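Local structure of geranyltranstransferase (Marinomonas sp. MED121, 4F62) at residues A[18-23]-A[123-128]; A[34-39]-A[104-109]; A[48-53]-A[69-74]; A[78-83]-A[117-122]. The protein probably catalyses the head-to-tail joining of allylic and isopentenyl diphosphates into a longer prenyl diphosphate, as farnesyl-diphosphate synthases do. All blocks are in the same frame, centred on the assembly; numbering follows the deposited sequence.

Contact 1: residues A[18-23]-A[123-128]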
loop_
_atom_site.group_PDB
_atom_site.type_symbol
_atom_site.label_atom_id
_atom_site.label_comp_id
_atom_site.label_asym_id
_atom_site.label_seq_id
_atom_site.Cartn_x
_atom_site.Cartn_y
_atom_site.Cartn_z
ATOM N N GLN A 18 2.192 20.626 6.447
ATOM C CA GLN A 18 1.078 20.790 7.379
ATOM C C GLN A 18 0.001 19.727 7.164
ATOM O O GLN A 18 -0.559 19.196 8.122
ATOM C CB GLN A 18 0.444 22.173 7.238
ATOM C CG GLN A 18 1.145 23.275 7.996
ATOM C CD GLN A 18 0.470 24.619 7.778
ATOM O OE1 GLN A 18 -0.444 24.995 8.517
ATOM N NE2 GLN A 18 0.904 25.341 6.745
ATOM N N TYR A 19 -0.298 19.425 5.907
ATOM C CA TYR A 19 -1.358 18.476 5.598
ATOM C C TYR A 19 -0.968 17.058 6.023
ATOM O O TYR A 19 -1.768 16.339 6.613
ATOM C CB TYR A 19 -1.670 18.520 4.103
ATOM C CG TYR A 19 -2.796 17.619 3.662
ATOM C CD1 TYR A 19 -4.120 18.032 3.762
ATOM C CD2 TYR A 19 -2.536 16.368 3.116
ATOM C CE1 TYR A 19 -5.153 17.215 3.340
ATOM C CE2 TYR A 19 -3.561 15.539 2.701
ATOM C CZ TYR A 19 -4.861 15.961 2.810
ATOM O OH TYR A 19 -5.888 15.142 2.390
ATOM N N LEU A 20 0.265 16.657 5.723
ATOM C CA LEU A 20 0.771 15.366 6.190
ATOM C C LEU A 20 0.656 15.265 7.715
ATOM O O LEU A 20 0.147 14.272 8.238
ATOM C CB LEU A 20 2.224 15.144 5.740
ATOM C CG LEU A 20 2.428 14.727 4.287
ATOM C CD1 LEU A 20 3.881 15.007 3.867
ATOM C CD2 LEU A 20 2.065 13.237 4.105
ATOM N N GLU A 21 1.104 16.312 8.411
ATOM C CA GLU A 21 1.060 16.365 9.865
ATOM C C GLU A 21 -0.353 16.191 10.396
ATOM O O GLU A 21 -0.578 15.446 11.353
ATOM C CB GLU A 21 1.624 17.702 10.371
ATOM C CG GLU A 21 2.855 17.566 11.239
ATOM C CD GLU A 21 2.601 16.771 12.507
ATOM O OE1 GLU A 21 3.474 15.954 12.881
ATOM O OE2 GLU A 21 1.535 16.966 13.132
ATOM N N GLN A 22 -1.300 16.892 9.781
ATOM C CA GLN A 22 -2.694 16.815 10.200
ATOM C C GLN A 22 -3.255 15.416 9.954
ATOM O O GLN A 22 -3.894 14.850 10.829
ATOM C CB GLN A 22 -3.544 17.864 9.474
ATOM C CG GLN A 22 -3.338 19.291 9.965
ATOM C CD GLN A 22 -3.605 20.335 8.881
ATOM O OE1 GLN A 22 -4.017 20.003 7.764
ATOM N NE2 GLN A 22 -3.358 21.602 9.207
ATOM N N GLN A 23 -3.007 14.850 8.775
ATOM C CA GLN A 23 -3.591 13.553 8.447
ATOM C C GLN A 23 -2.970 12.388 9.224
ATOM O O GLN A 23 -3.641 11.387 9.480
ATOM C CB GLN A 23 -3.529 13.289 6.935
ATOM C CG GLN A 23 -4.254 14.340 6.115
ATOM C CD GLN A 23 -5.738 14.406 6.451
ATOM O OE1 GLN A 23 -6.406 13.378 6.553
ATOM N NE2 GLN A 23 -6.255 15.617 6.633
ATOM N N PHE A 123 -2.374 5.208 0.836
ATOM C CA PHE A 123 -3.712 4.810 0.429
ATOM C C PHE A 123 -4.762 5.313 1.389
ATOM O O PHE A 123 -5.906 5.543 0.994
ATOM C CB PHE A 123 -3.771 3.295 0.185
ATOM C CG PHE A 123 -2.915 2.863 -0.987
ATOM C CD1 PHE A 123 -3.351 3.069 -2.292
ATOM C CD2 PHE A 123 -1.654 2.299 -0.783
ATOM C CE1 PHE A 123 -2.562 2.689 -3.382
ATOM C CE2 PHE A 123 -0.856 1.916 -1.861
ATOM C CZ PHE A 123 -1.313 2.110 -3.170
ATOM N N GLU A 124 -4.372 5.524 2.644
ATOM C CA GLU A 124 -5.279 6.124 3.611
ATOM C C GLU A 124 -5.594 7.547 3.146
ATOM O O GLU A 124 -6.746 7.984 3.167
ATOM C CB GLU A 124 -4.646 6.154 5.012
ATOM C CG GLU A 124 -5.523 6.841 6.082
ATOM C CD GLU A 124 -4.851 6.900 7.462
ATOM O OE1 GLU A 124 -3.872 6.147 7.718
ATOM O OE2 GLU A 124 -5.295 7.710 8.296
ATOM N N LEU A 125 -4.555 8.257 2.723
ATOM C CA LEU A 125 -4.669 9.661 2.297
ATOM C C LEU A 125 -5.649 9.785 1.139
ATOM O O LEU A 125 -6.480 10.693 1.110
ATOM C CB LEU A 125 -3.287 10.195 1.874
ATOM C CG LEU A 125 -2.342 10.473 3.054
ATOM C CD1 LEU A 125 -0.900 10.611 2.623
ATOM C CD2 LEU A 125 -2.809 11.734 3.792
ATOM N N LEU A 126 -5.571 8.839 0.207
ATOM C CA LEU A 126 -6.414 8.867 -0.993
ATOM C C LEU A 126 -7.841 8.359 -0.790
ATOM O O LEU A 126 -8.695 8.553 -1.657
ATOM C CB LEU A 126 -5.748 8.101 -2.147
ATOM C CG LEU A 126 -4.531 8.798 -2.774
ATOM C CD1 LEU A 126 -3.920 7.927 -3.888
ATOM C CD2 LEU A 126 -4.959 10.140 -3.334
ATOM N N SER A 127 -8.107 7.720 0.349
ATOM C CA SER A 127 -9.436 7.169 0.607
ATOM C C SER A 127 -10.084 7.773 1.849
ATOM O O SER A 127 -10.907 7.144 2.484
ATOM C CB SER A 127 -9.372 5.650 0.748
ATOM O OG SER A 127 -8.551 5.286 1.842
ATOM N N ASN A 128 -9.706 9.000 2.177
ATOM C CA ASN A 128 -10.261 9.728 3.312
ATOM C C ASN A 128 -11.766 9.959 3.112
ATOM O O ASN A 128 -12.182 10.412 2.043
ATOM C CB ASN A 128 -9.516 11.065 3.403
ATOM C CG ASN A 128 -9.841 11.862 4.661
ATOM O OD1 ASN A 128 -10.955 11.808 5.194
ATOM N ND2 ASN A 128 -8.857 12.639 5.127
HETATM O O HOH W 1 -6.513 12.515 3.085
#

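Contact 2: residues A[34-39]-A[104-109]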
loop_
_atom_site.group_PDB
_atom_site.type_symbol
_atom_site.label_atom_id
_atom_site.label_comp_id
_atom_site.label_asym_id
_atom_site.label_seq_id
_atom_site.Cartn_x
_atom_site.Cartn_y
_atom_site.Cartn_z
ATOM N N HIS A 34 4.631 5.760 14.773
ATOM C CA HIS A 34 4.462 7.109 14.251
ATOM C C HIS A 34 5.744 7.916 14.396
ATOM O O HIS A 34 6.054 8.751 13.548
ATOM C CB HIS A 34 3.316 7.827 14.971
ATOM C CG HIS A 34 1.951 7.389 14.506
ATOM N ND1 HIS A 34 0.814 7.661 15.239
ATOM C CD2 HIS A 34 1.552 6.735 13.406
ATOM C CE1 HIS A 34 -0.241 7.173 14.595
ATOM N NE2 HIS A 34 0.185 6.604 13.475
ATOM N N ASN A 35 6.472 7.689 15.485
ATOM C CA ASN A 35 7.754 8.363 15.670
ATOM C C ASN A 35 8.693 8.082 14.504
ATOM O O ASN A 35 9.247 9.007 13.913
ATOM C CB ASN A 35 8.384 7.961 16.999
ATOM C CG ASN A 35 7.695 8.615 18.180
ATOM O OD1 ASN A 35 7.005 9.631 18.019
ATOM N ND2 ASN A 35 7.876 8.043 19.373
ATOM N N ALA A 36 8.828 6.809 14.145
ATOM C CA ALA A 36 9.673 6.416 13.026
ATOM C C ALA A 36 9.140 6.956 11.700
ATOM O O ALA A 36 9.913 7.419 10.859
ATOM C CB ALA A 36 9.804 4.906 12.969
ATOM N N MET A 37 7.823 6.891 11.516
ATOM C CA MET A 37 7.190 7.406 10.305
ATOM C C MET A 37 7.473 8.883 10.134
ATOM O O MET A 37 7.844 9.331 9.050
ATOM C CB MET A 37 5.674 7.180 10.337
ATOM C CG MET A 37 5.241 5.754 10.024
ATOM S SD MET A 37 3.463 5.512 10.276
ATOM C CE MET A 37 2.793 6.065 8.706
ATOM N N ARG A 38 7.295 9.638 11.213
ATOM C CA ARG A 38 7.500 11.081 11.190
ATOM C C ARG A 38 8.961 11.451 10.967
ATOM O O ARG A 38 9.259 12.426 10.275
ATOM C CB ARG A 38 6.994 11.726 12.488
ATOM C CG ARG A 38 5.472 11.766 12.605
ATOM C CD ARG A 38 5.013 12.589 13.799
ATOM N NE ARG A 38 3.555 12.657 13.879
ATOM C CZ ARG A 38 2.818 12.030 14.795
ATOM N NH1 ARG A 38 1.496 12.151 14.778
ATOM N NH2 ARG A 38 3.399 11.293 15.734
ATOM N N TYR A 39 9.866 10.681 11.566
ATOM C CA TYR A 39 11.301 10.933 11.433
ATOM C C TYR A 39 11.692 10.888 9.956
ATOM O O TYR A 39 12.503 11.680 9.498
ATOM C CB TYR A 39 12.128 9.926 12.245
ATOM C CG TYR A 39 13.620 10.093 12.054
ATOM C CD1 TYR A 39 14.259 11.263 12.448
ATOM C CD2 TYR A 39 14.388 9.086 11.477
ATOM C CE1 TYR A 39 15.623 11.433 12.275
ATOM C CE2 TYR A 39 15.760 9.247 11.298
ATOM C CZ TYR A 39 16.369 10.424 11.701
ATOM O OH TYR A 39 17.725 10.605 11.535
ATOM N N ILE A 104 19.388 3.316 11.249
ATOM C CA ILE A 104 20.495 3.725 12.121
ATOM C C ILE A 104 19.968 4.374 13.401
ATOM O O ILE A 104 20.335 3.975 14.512
ATOM C CB ILE A 104 21.466 4.718 11.415
ATOM C CG1 ILE A 104 22.277 4.007 10.327
ATOM C CG2 ILE A 104 22.394 5.394 12.425
ATOM C CD1 ILE A 104 22.797 2.640 10.729
ATOM N N GLN A 105 19.109 5.379 13.237
ATOM C CA GLN A 105 18.478 6.058 14.367
ATOM C C GLN A 105 17.617 5.113 15.205
ATOM O O GLN A 105 17.649 5.161 16.438
ATOM C CB GLN A 105 17.649 7.247 13.877
ATOM C CG GLN A 105 18.438 8.540 13.782
ATOM C CD GLN A 105 18.271 9.412 15.013
ATOM O OE1 GLN A 105 17.420 9.149 15.864
ATOM N NE2 GLN A 105 19.081 10.463 15.109
ATOM N N PHE A 106 16.848 4.262 14.531
ATOM C CA PHE A 106 16.096 3.207 15.207
ATOM C C PHE A 106 16.797 1.868 15.021
ATOM O O PHE A 106 17.964 1.712 15.383
ATOM C CB PHE A 106 14.661 3.143 14.682
ATOM C CG PHE A 106 13.879 4.395 14.930
ATOM C CD1 PHE A 106 13.371 4.667 16.192
ATOM C CD2 PHE A 106 13.664 5.309 13.910
ATOM C CE1 PHE A 106 12.658 5.826 16.432
ATOM C CE2 PHE A 106 12.954 6.471 14.145
ATOM C CZ PHE A 106 12.447 6.729 15.407
ATOM N N ASP A 107 16.080 0.898 14.468
ATOM C CA ASP A 107 16.707 -0.347 14.052
ATOM C C ASP A 107 16.137 -0.774 12.714
ATOM O O ASP A 107 15.230 -0.131 12.183
ATOM C CB ASP A 107 16.555 -1.448 15.112
ATOM C CG ASP A 107 15.129 -1.613 15.590
ATOM O OD1 ASP A 107 14.216 -1.733 14.746
ATOM O OD2 ASP A 107 14.921 -1.625 16.822
ATOM N N GLU A 108 16.682 -1.856 12.169
ATOM C CA GLU A 108 16.265 -2.359 10.869
ATOM C C GLU A 108 14.795 -2.800 10.887
ATOM O O GLU A 108 14.037 -2.516 9.954
ATOM C CB GLU A 108 17.173 -3.519 10.466
ATOM C CG GLU A 108 17.105 -3.901 9.004
ATOM C CD GLU A 108 18.135 -4.952 8.646
ATOM O OE1 GLU A 108 19.225 -4.948 9.264
ATOM O OE2 GLU A 108 17.851 -5.781 7.753
ATOM N N ALA A 109 14.398 -3.492 11.949
ATOM C CA ALA A 109 13.020 -3.964 12.070
ATOM C C ALA A 109 12.033 -2.790 12.036
ATOM O O ALA A 109 10.995 -2.840 11.363
ATOM C CB ALA A 109 12.859 -4.764 13.342
#

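Contact 3: residues A[48-53]-A[69-74]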
loop_
_atom_site.group_PDB
_atom_site.type_symbol
_atom_site.label_atom_id
_atom_site.label_comp_id
_atom_site.label_asym_id
_atom_site.label_seq_id
_atom_site.Cartn_x
_atom_site.Cartn_y
_atom_site.Cartn_z
ATOM N N ILE A 48 9.710 17.544 -4.191
ATOM C CA ILE A 48 9.614 17.675 -5.641
ATOM C C ILE A 48 8.293 17.125 -6.165
ATOM O O ILE A 48 7.620 17.747 -6.990
ATOM C CB ILE A 48 10.722 16.877 -6.320
ATOM C CG1 ILE A 48 12.088 17.444 -5.943
ATOM C CG2 ILE A 48 10.520 16.867 -7.812
ATOM C CD1 ILE A 48 12.249 18.864 -6.291
ATOM N N ARG A 49 7.915 15.950 -5.682
ATOM C CA ARG A 49 6.687 15.330 -6.175
ATOM C C ARG A 49 5.421 16.088 -5.759
ATOM O O ARG A 49 4.544 16.337 -6.592
ATOM C CB ARG A 49 6.660 13.829 -5.830
ATOM C CG ARG A 49 7.766 13.074 -6.600
ATOM C CD ARG A 49 8.156 11.731 -5.974
ATOM N NE ARG A 49 9.408 11.222 -6.557
ATOM C CZ ARG A 49 10.622 11.691 -6.269
ATOM N NH1 ARG A 49 10.764 12.690 -5.400
ATOM N NH2 ARG A 49 11.696 11.162 -6.846
ATOM N N PRO A 50 5.309 16.464 -4.473
ATOM C CA PRO A 50 4.224 17.415 -4.187
ATOM C C PRO A 50 4.252 18.692 -5.046
ATOM O O PRO A 50 3.196 19.081 -5.558
ATOM C CB PRO A 50 4.440 17.745 -2.708
ATOM C CG PRO A 50 4.915 16.420 -2.143
ATOM C CD PRO A 50 5.853 15.869 -3.236
ATOM N N MET A 51 5.409 19.326 -5.217
ATOM C CA MET A 51 5.469 20.536 -6.038
ATOM C C MET A 51 4.919 20.321 -7.454
ATOM O O MET A 51 4.140 21.129 -7.946
ATOM C CB MET A 51 6.894 21.112 -6.078
ATOM C CG MET A 51 7.350 21.634 -4.722
ATOM S SD MET A 51 8.866 22.615 -4.750
ATOM C CE MET A 51 10.048 21.354 -5.197
ATOM N N LEU A 52 5.315 19.226 -8.100
ATOM C CA LEU A 52 4.796 18.893 -9.424
ATOM C C LEU A 52 3.285 18.695 -9.396
ATOM O O LEU A 52 2.585 19.103 -10.319
ATOM C CB LEU A 52 5.438 17.603 -9.944
ATOM C CG LEU A 52 6.897 17.704 -10.391
ATOM C CD1 LEU A 52 7.439 16.299 -10.638
ATOM C CD2 LEU A 52 7.024 18.573 -11.648
ATOM N N THR A 53 2.785 18.052 -8.345
ATOM C CA THR A 53 1.352 17.784 -8.223
ATOM C C THR A 53 0.555 19.081 -8.144
ATOM O O THR A 53 -0.435 19.274 -8.866
ATOM C CB THR A 53 1.057 16.924 -6.985
ATOM O OG1 THR A 53 1.918 15.776 -7.005
ATOM C CG2 THR A 53 -0.414 16.453 -6.968
ATOM N N ALA A 69 -4.418 15.378 -1.086
ATOM C CA ALA A 69 -4.332 13.933 -0.855
ATOM C C ALA A 69 -3.311 13.269 -1.783
ATOM O O ALA A 69 -2.529 12.400 -1.366
ATOM C CB ALA A 69 -5.709 13.286 -1.009
ATOM N N SER A 70 -3.287 13.685 -3.043
ATOM C CA SER A 70 -2.318 13.112 -3.992
ATOM C C SER A 70 -0.883 13.480 -3.659
ATOM O O SER A 70 0.025 12.622 -3.694
ATOM C CB SER A 70 -2.628 13.577 -5.418
ATOM O OG SER A 70 -3.946 13.203 -5.802
ATOM N N ALA A 71 -0.668 14.765 -3.375
ATOM C CA ALA A 71 0.680 15.244 -3.125
ATOM C C ALA A 71 1.209 14.519 -1.907
ATOM O O ALA A 71 2.343 14.047 -1.903
ATOM C CB ALA A 71 0.682 16.756 -2.892
ATOM N N ALA A 72 0.362 14.405 -0.885
ATOM C CA ALA A 72 0.753 13.756 0.361
ATOM C C ALA A 72 0.979 12.260 0.158
ATOM O O ALA A 72 1.927 11.697 0.711
ATOM C CB ALA A 72 -0.313 13.988 1.433
ATOM N N ALA A 73 0.114 11.619 -0.636
ATOM C CA ALA A 73 0.242 10.186 -0.910
ATOM C C ALA A 73 1.528 9.899 -1.662
ATOM O O ALA A 73 2.254 8.951 -1.339
ATOM C CB ALA A 73 -0.954 9.656 -1.714
ATOM N N LEU A 74 1.803 10.712 -2.675
ATOM C CA LEU A 74 3.028 10.552 -3.462
ATOM C C LEU A 74 4.263 10.744 -2.582
ATOM O O LEU A 74 5.245 10.008 -2.702
ATOM C CB LEU A 74 3.050 11.561 -4.618
ATOM C CG LEU A 74 2.074 11.206 -5.745
ATOM C CD1 LEU A 74 1.740 12.441 -6.546
ATOM C CD2 LEU A 74 2.686 10.151 -6.646
#

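Contact 4: residues A[78-83]-A[117-122]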
loop_
_atom_site.group_PDB
_atom_site.type_symbol
_atom_site.label_atom_id
_atom_site.label_comp_id
_atom_site.label_asym_id
_atom_site.label_seq_id
_atom_site.Cartn_x
_atom_site.Cartn_y
_atom_site.Cartn_z
ATOM N N HIS A 78 7.135 7.916 -1.795
ATOM C CA HIS A 78 8.533 8.269 -1.992
ATOM C C HIS A 78 9.319 8.039 -0.698
ATOM O O HIS A 78 10.396 7.418 -0.709
ATOM C CB HIS A 78 8.637 9.728 -2.452
ATOM C CG HIS A 78 10.044 10.216 -2.614
ATOM N ND1 HIS A 78 10.955 9.600 -3.447
ATOM C CD2 HIS A 78 10.691 11.258 -2.049
ATOM C CE1 HIS A 78 12.109 10.243 -3.383
ATOM N NE2 HIS A 78 11.974 11.259 -2.542
ATOM N N ALA A 79 8.766 8.502 0.421
ATOM C CA ALA A 79 9.446 8.360 1.712
ATOM C C ALA A 79 9.610 6.894 2.110
ATOM O O ALA A 79 10.665 6.496 2.608
ATOM C CB ALA A 79 8.715 9.145 2.821
ATOM N N TYR A 80 8.572 6.093 1.894
ATOM C CA TYR A 80 8.676 4.668 2.186
ATOM C C TYR A 80 9.772 4.035 1.348
ATOM O O TYR A 80 10.599 3.265 1.865
ATOM C CB TYR A 80 7.317 3.956 2.026
ATOM C CG TYR A 80 7.216 2.873 0.957
ATOM C CD1 TYR A 80 7.902 1.662 1.069
ATOM C CD2 TYR A 80 6.375 3.043 -0.139
ATOM C CE1 TYR A 80 7.786 0.676 0.089
ATOM C CE2 TYR A 80 6.248 2.063 -1.112
ATOM C CZ TYR A 80 6.952 0.887 -0.997
ATOM O OH TYR A 80 6.816 -0.078 -1.978
ATOM N N SER A 81 9.797 4.362 0.058
ATOM C CA SER A 81 10.795 3.761 -0.827
ATOM C C SER A 81 12.230 4.082 -0.409
ATOM O O SER A 81 13.119 3.252 -0.585
ATOM C CB SER A 81 10.577 4.190 -2.277
ATOM O OG SER A 81 11.018 5.516 -2.474
ATOM N N LEU A 82 12.455 5.280 0.133
ATOM C CA LEU A 82 13.788 5.670 0.603
ATOM C C LEU A 82 14.222 4.866 1.833
ATOM O O LEU A 82 15.382 4.466 1.943
ATOM C CB LEU A 82 13.839 7.174 0.911
ATOM C CG LEU A 82 13.626 8.120 -0.278
ATOM C CD1 LEU A 82 13.595 9.585 0.168
ATOM C CD2 LEU A 82 14.725 7.908 -1.313
ATOM N N ILE A 83 13.298 4.640 2.764
ATOM C CA ILE A 83 13.610 3.872 3.966
ATOM C C ILE A 83 14.012 2.458 3.582
ATOM O O ILE A 83 15.066 1.956 3.983
ATOM C CB ILE A 83 12.388 3.774 4.906
ATOM C CG1 ILE A 83 11.967 5.160 5.392
ATOM C CG2 ILE A 83 12.711 2.901 6.105
ATOM C CD1 ILE A 83 10.705 5.114 6.241
ATOM N N ALA A 117 4.193 0.882 6.660
ATOM C CA ALA A 117 3.096 1.711 7.149
ATOM C C ALA A 117 2.964 2.986 6.327
ATOM O O ALA A 117 1.867 3.491 6.134
ATOM C CB ALA A 117 3.301 2.049 8.617
ATOM N N LEU A 118 4.084 3.519 5.852
ATOM C CA LEU A 118 4.010 4.706 5.006
ATOM C C LEU A 118 3.336 4.386 3.684
ATOM O O LEU A 118 2.640 5.234 3.128
ATOM C CB LEU A 118 5.389 5.328 4.774
ATOM C CG LEU A 118 5.887 6.220 5.930
ATOM C CD1 LEU A 118 7.374 6.530 5.780
ATOM C CD2 LEU A 118 5.105 7.520 5.988
ATOM N N GLN A 119 3.534 3.171 3.167
ATOM C CA GLN A 119 2.783 2.784 1.971
ATOM C C GLN A 119 1.276 2.741 2.254
ATOM O O GLN A 119 0.477 3.266 1.474
ATOM C CB GLN A 119 3.244 1.447 1.345
ATOM C CG GLN A 119 2.270 1.044 0.239
ATOM C CD GLN A 119 2.704 -0.128 -0.642
ATOM O OE1 GLN A 119 2.031 -0.425 -1.631
ATOM N NE2 GLN A 119 3.805 -0.804 -0.284
ATOM N N THR A 120 0.878 2.133 3.370
ATOM C CA THR A 120 -0.553 2.051 3.670
ATOM C C THR A 120 -1.113 3.453 3.906
ATOM O O THR A 120 -2.272 3.728 3.602
ATOM C CB THR A 120 -0.833 1.220 4.930
ATOM O OG1 THR A 120 -0.063 0.015 4.887
ATOM C CG2 THR A 120 -2.337 0.891 5.039
ATOM N N PHE A 121 -0.299 4.336 4.477
ATOM C CA PHE A 121 -0.754 5.697 4.764
ATOM C C PHE A 121 -1.054 6.440 3.447
ATOM O O PHE A 121 -1.969 7.260 3.387
ATOM C CB PHE A 121 0.308 6.419 5.594
ATOM C CG PHE A 121 -0.050 7.833 5.963
ATOM C CD1 PHE A 121 -1.212 8.107 6.659
ATOM C CD2 PHE A 121 0.812 8.886 5.648
ATOM C CE1 PHE A 121 -1.543 9.411 7.022
ATOM C CE2 PHE A 121 0.491 10.203 6.010
ATOM C CZ PHE A 121 -0.685 10.463 6.693
ATOM N N ALA A 122 -0.288 6.150 2.395
ATOM C CA ALA A 122 -0.545 6.765 1.093
ATOM C C ALA A 122 -1.961 6.453 0.640
ATOM O O ALA A 122 -2.683 7.320 0.151
ATOM C CB ALA A 122 0.446 6.275 0.065
#

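Contact 1: residues A[18-23]-A[123-128]
Gln23 and Leu125 mark the closest backbone approach, with their CA atoms 7.4 Å apart. Residues 18-23 lie at the C-terminal end of helix 5-23. Residues from 123 on belong to the C-terminal part of helix 108-126, and Ser127 and Asn128 are in the loop that follows. At this separation the side chains make the contact. Leu125 is its apolar centre. Its CD2 methyl lies 3.6 Å from CB of Gln23 and also touches CE2 of Tyr19, while CD1 turns to CD2 of Leu20. The first torsion of Gln23 (chi1 -59°) sets its CG over one face of the Tyr19 ring, toward the rim. The bend at chi2 then sends the amide on to Asn128. There OE1 of Gln23 comes 2.9 Å from ND2 of Asn128, but the angle is poor for a hydrogen bond and the amide planes are 48° apart. A water does the polar bridging instead. It donates to Leu125 O (2.7 Å), accepts from Asn128 ND2 (3.1 Å) and pairs with Tyr19 OH (2.8 Å). Asn128 OD1 takes the backbone N of Thr130. Glu124 makes a salt bridge with Arg150 of the second subunit, and Phe123 stacks on Phe123 of that subunit. Helix 134-148 touches Phe123 and Leu126, and helix 65-86 lies against the apolar side, where Tyr19, Leu20 and Leu125 all rest on Ala72.

Contact 2: residues A[34-39]-A[104-109]
Phe106 packs its ring against Ala36, and this is the tight part of the contact. Ala36 CB sits over one face of the ring, offset toward the rim. It is 4.1 Å from the ring centroid and 25° off the normal, a CH-pi contact. CE2 of Phe106 comes closer still to the backbone, 3.5 Å from Ala36 CA. CZ of the same ring reaches the Asn35 carbonyl carbon at 4.1 Å. A small residue at Ala36 lets the ring lie directly on the helix. Phe106 is the first residue to leave the short helix 102-105, and Asp107 then caps the next helix through OD1 to the backbone N of Thr110. The aromatic ring thus pins the turn between two helices onto helix 31-41.

The outer part is more polar and nearer solvent. The CG of Tyr39 is anti to its backbone nitrogen (chi1 176°), and the ring reaches out past Phe106, with CD2 of Tyr39 4.0 Å from CE2 of Phe106. Its far end meets Gln105. The two side chains cross at about a right angle, and CG of Gln105 is 3.1 Å from Tyr39 OH. That hydroxyl bonds to the Pro100 carbonyl, not to the glutamine amide. This side is loose in that sense: Gln105 and Asn35 are both solvent-exposed, and the Asn35 side chain leads away from the contact. On the inner side, Ala36 also touches Thr110 and Ala114, and Met37 touches Ala117 and Leu118, so helix 31-41 packs across helix 108-126.

Contact 3: residues A[48-53]-A[69-74]
Thr53 reaches from helix 48-60 into the groove between Ser70, Ala71 and Leu74. Its CB is 4.1 Å from Ala71 CB. Its CG2, anti to the backbone nitrogen, points across and meets Ser70 CB at 3.9 Å. Its OG1 lies 3.4 Å from Leu74 CD1 but spends its hydrogen bond within its own helix, donating to Arg49 O at 2.7 Å. That donor stands 36° out of the carbonyl plane, and Thr53 N reaches the same oxygen from the opposite face. A serine in place of Thr53 lacks CG2, and a gap would probably open beside Ser70 CB. One turn earlier, Pro50 lies on Ala71, with CA atoms only 4.3 Å apart and Pro50 CG 3.5 Å from Ala71 O. The segments run nearly antiparallel, at 159°. Arg49 adds its CB against Leu74 and turns its guanidinium away to a bound glycerol, probably from the crystallisation liquor. This arginine belongs to the G-G-K-x-x-R-P motif, which in relatives borders the isopentenyl diphosphate site. The chemistry is apolar and close-fitting: small residues bring the helices together, while the one polar group of Thr53 is satisfied at home.

Contact 4: residues A[78-83]-A[117-122]
Ala79 CB begins the contact, 4.2 Å from Leu118 CD1. The two helices run almost antiparallel here, at 167°, with axes 8.5 Å apart. Tyr80 follows and does most of the work. Its CB meets Leu118 CB at 3.6 Å, and its ring then swings over to Gln119. The first torsion is 117°, far from a staggered value. It turns one ring face to Gln119 CB, which lies 4.1 Å from the centroid as a CH-pi contact. The Gln119 chain runs extended alongside the ring and points the same way, with the amide plane 17° from the ring plane. Its NE2 ends 3.5 Å from Tyr80 OH, but the amide is bonded elsewhere: OE1 to Thr120 and NE2 to the Asp116 carbonyl, both of the second subunit. Tyr80 therefore backs a group that joins the dimer. Without the ring, as with an alanine here, the Gln119 chain would probably lose its flanking face and be freer to turn. In the all-helical prenyl synthase fold, this tyrosine stands five residues before the first aspartate-rich motif. Bulky residues there form the floor of the chain-elongation pocket in relatives, and Tyr80 is consistent with that role. Ser81 takes no part across the contact; its OG donates to His78 O at 2.7 Å. One turn after Ala79, Ile83 crosses Leu118 at about a right angle, and their CD1 methyls meet at 3.6 Å, with Ser40 against the isoleucine.

Overall arrangement
Contacts 3 and 4 are buried, contact 1 is partly buried, and contact 2 lies at the surface. Helix 108-126 carries one side of contacts 1 and 4 and begins within the 104-109 segment of contact 2. Helix 65-86 serves contacts 3 and 4. The contacts also touch one another: Ala72 of contact 3 lies under Leu20 and Leu125 of contact 1, and Met37 of contact 2 rests on Leu118 of contact 4. Chemistry follows depth. Contact 3 brings two backbones closest, at Pro50 and Ala71, and relies on small residues. Contact 4 adds an aromatic face, contact 1 a bridging water, and contact 2 aromatic rings with exposed amides at the rim. Contacts 1, 2 and 4 reach the second subunit, whereas contact 3 does not.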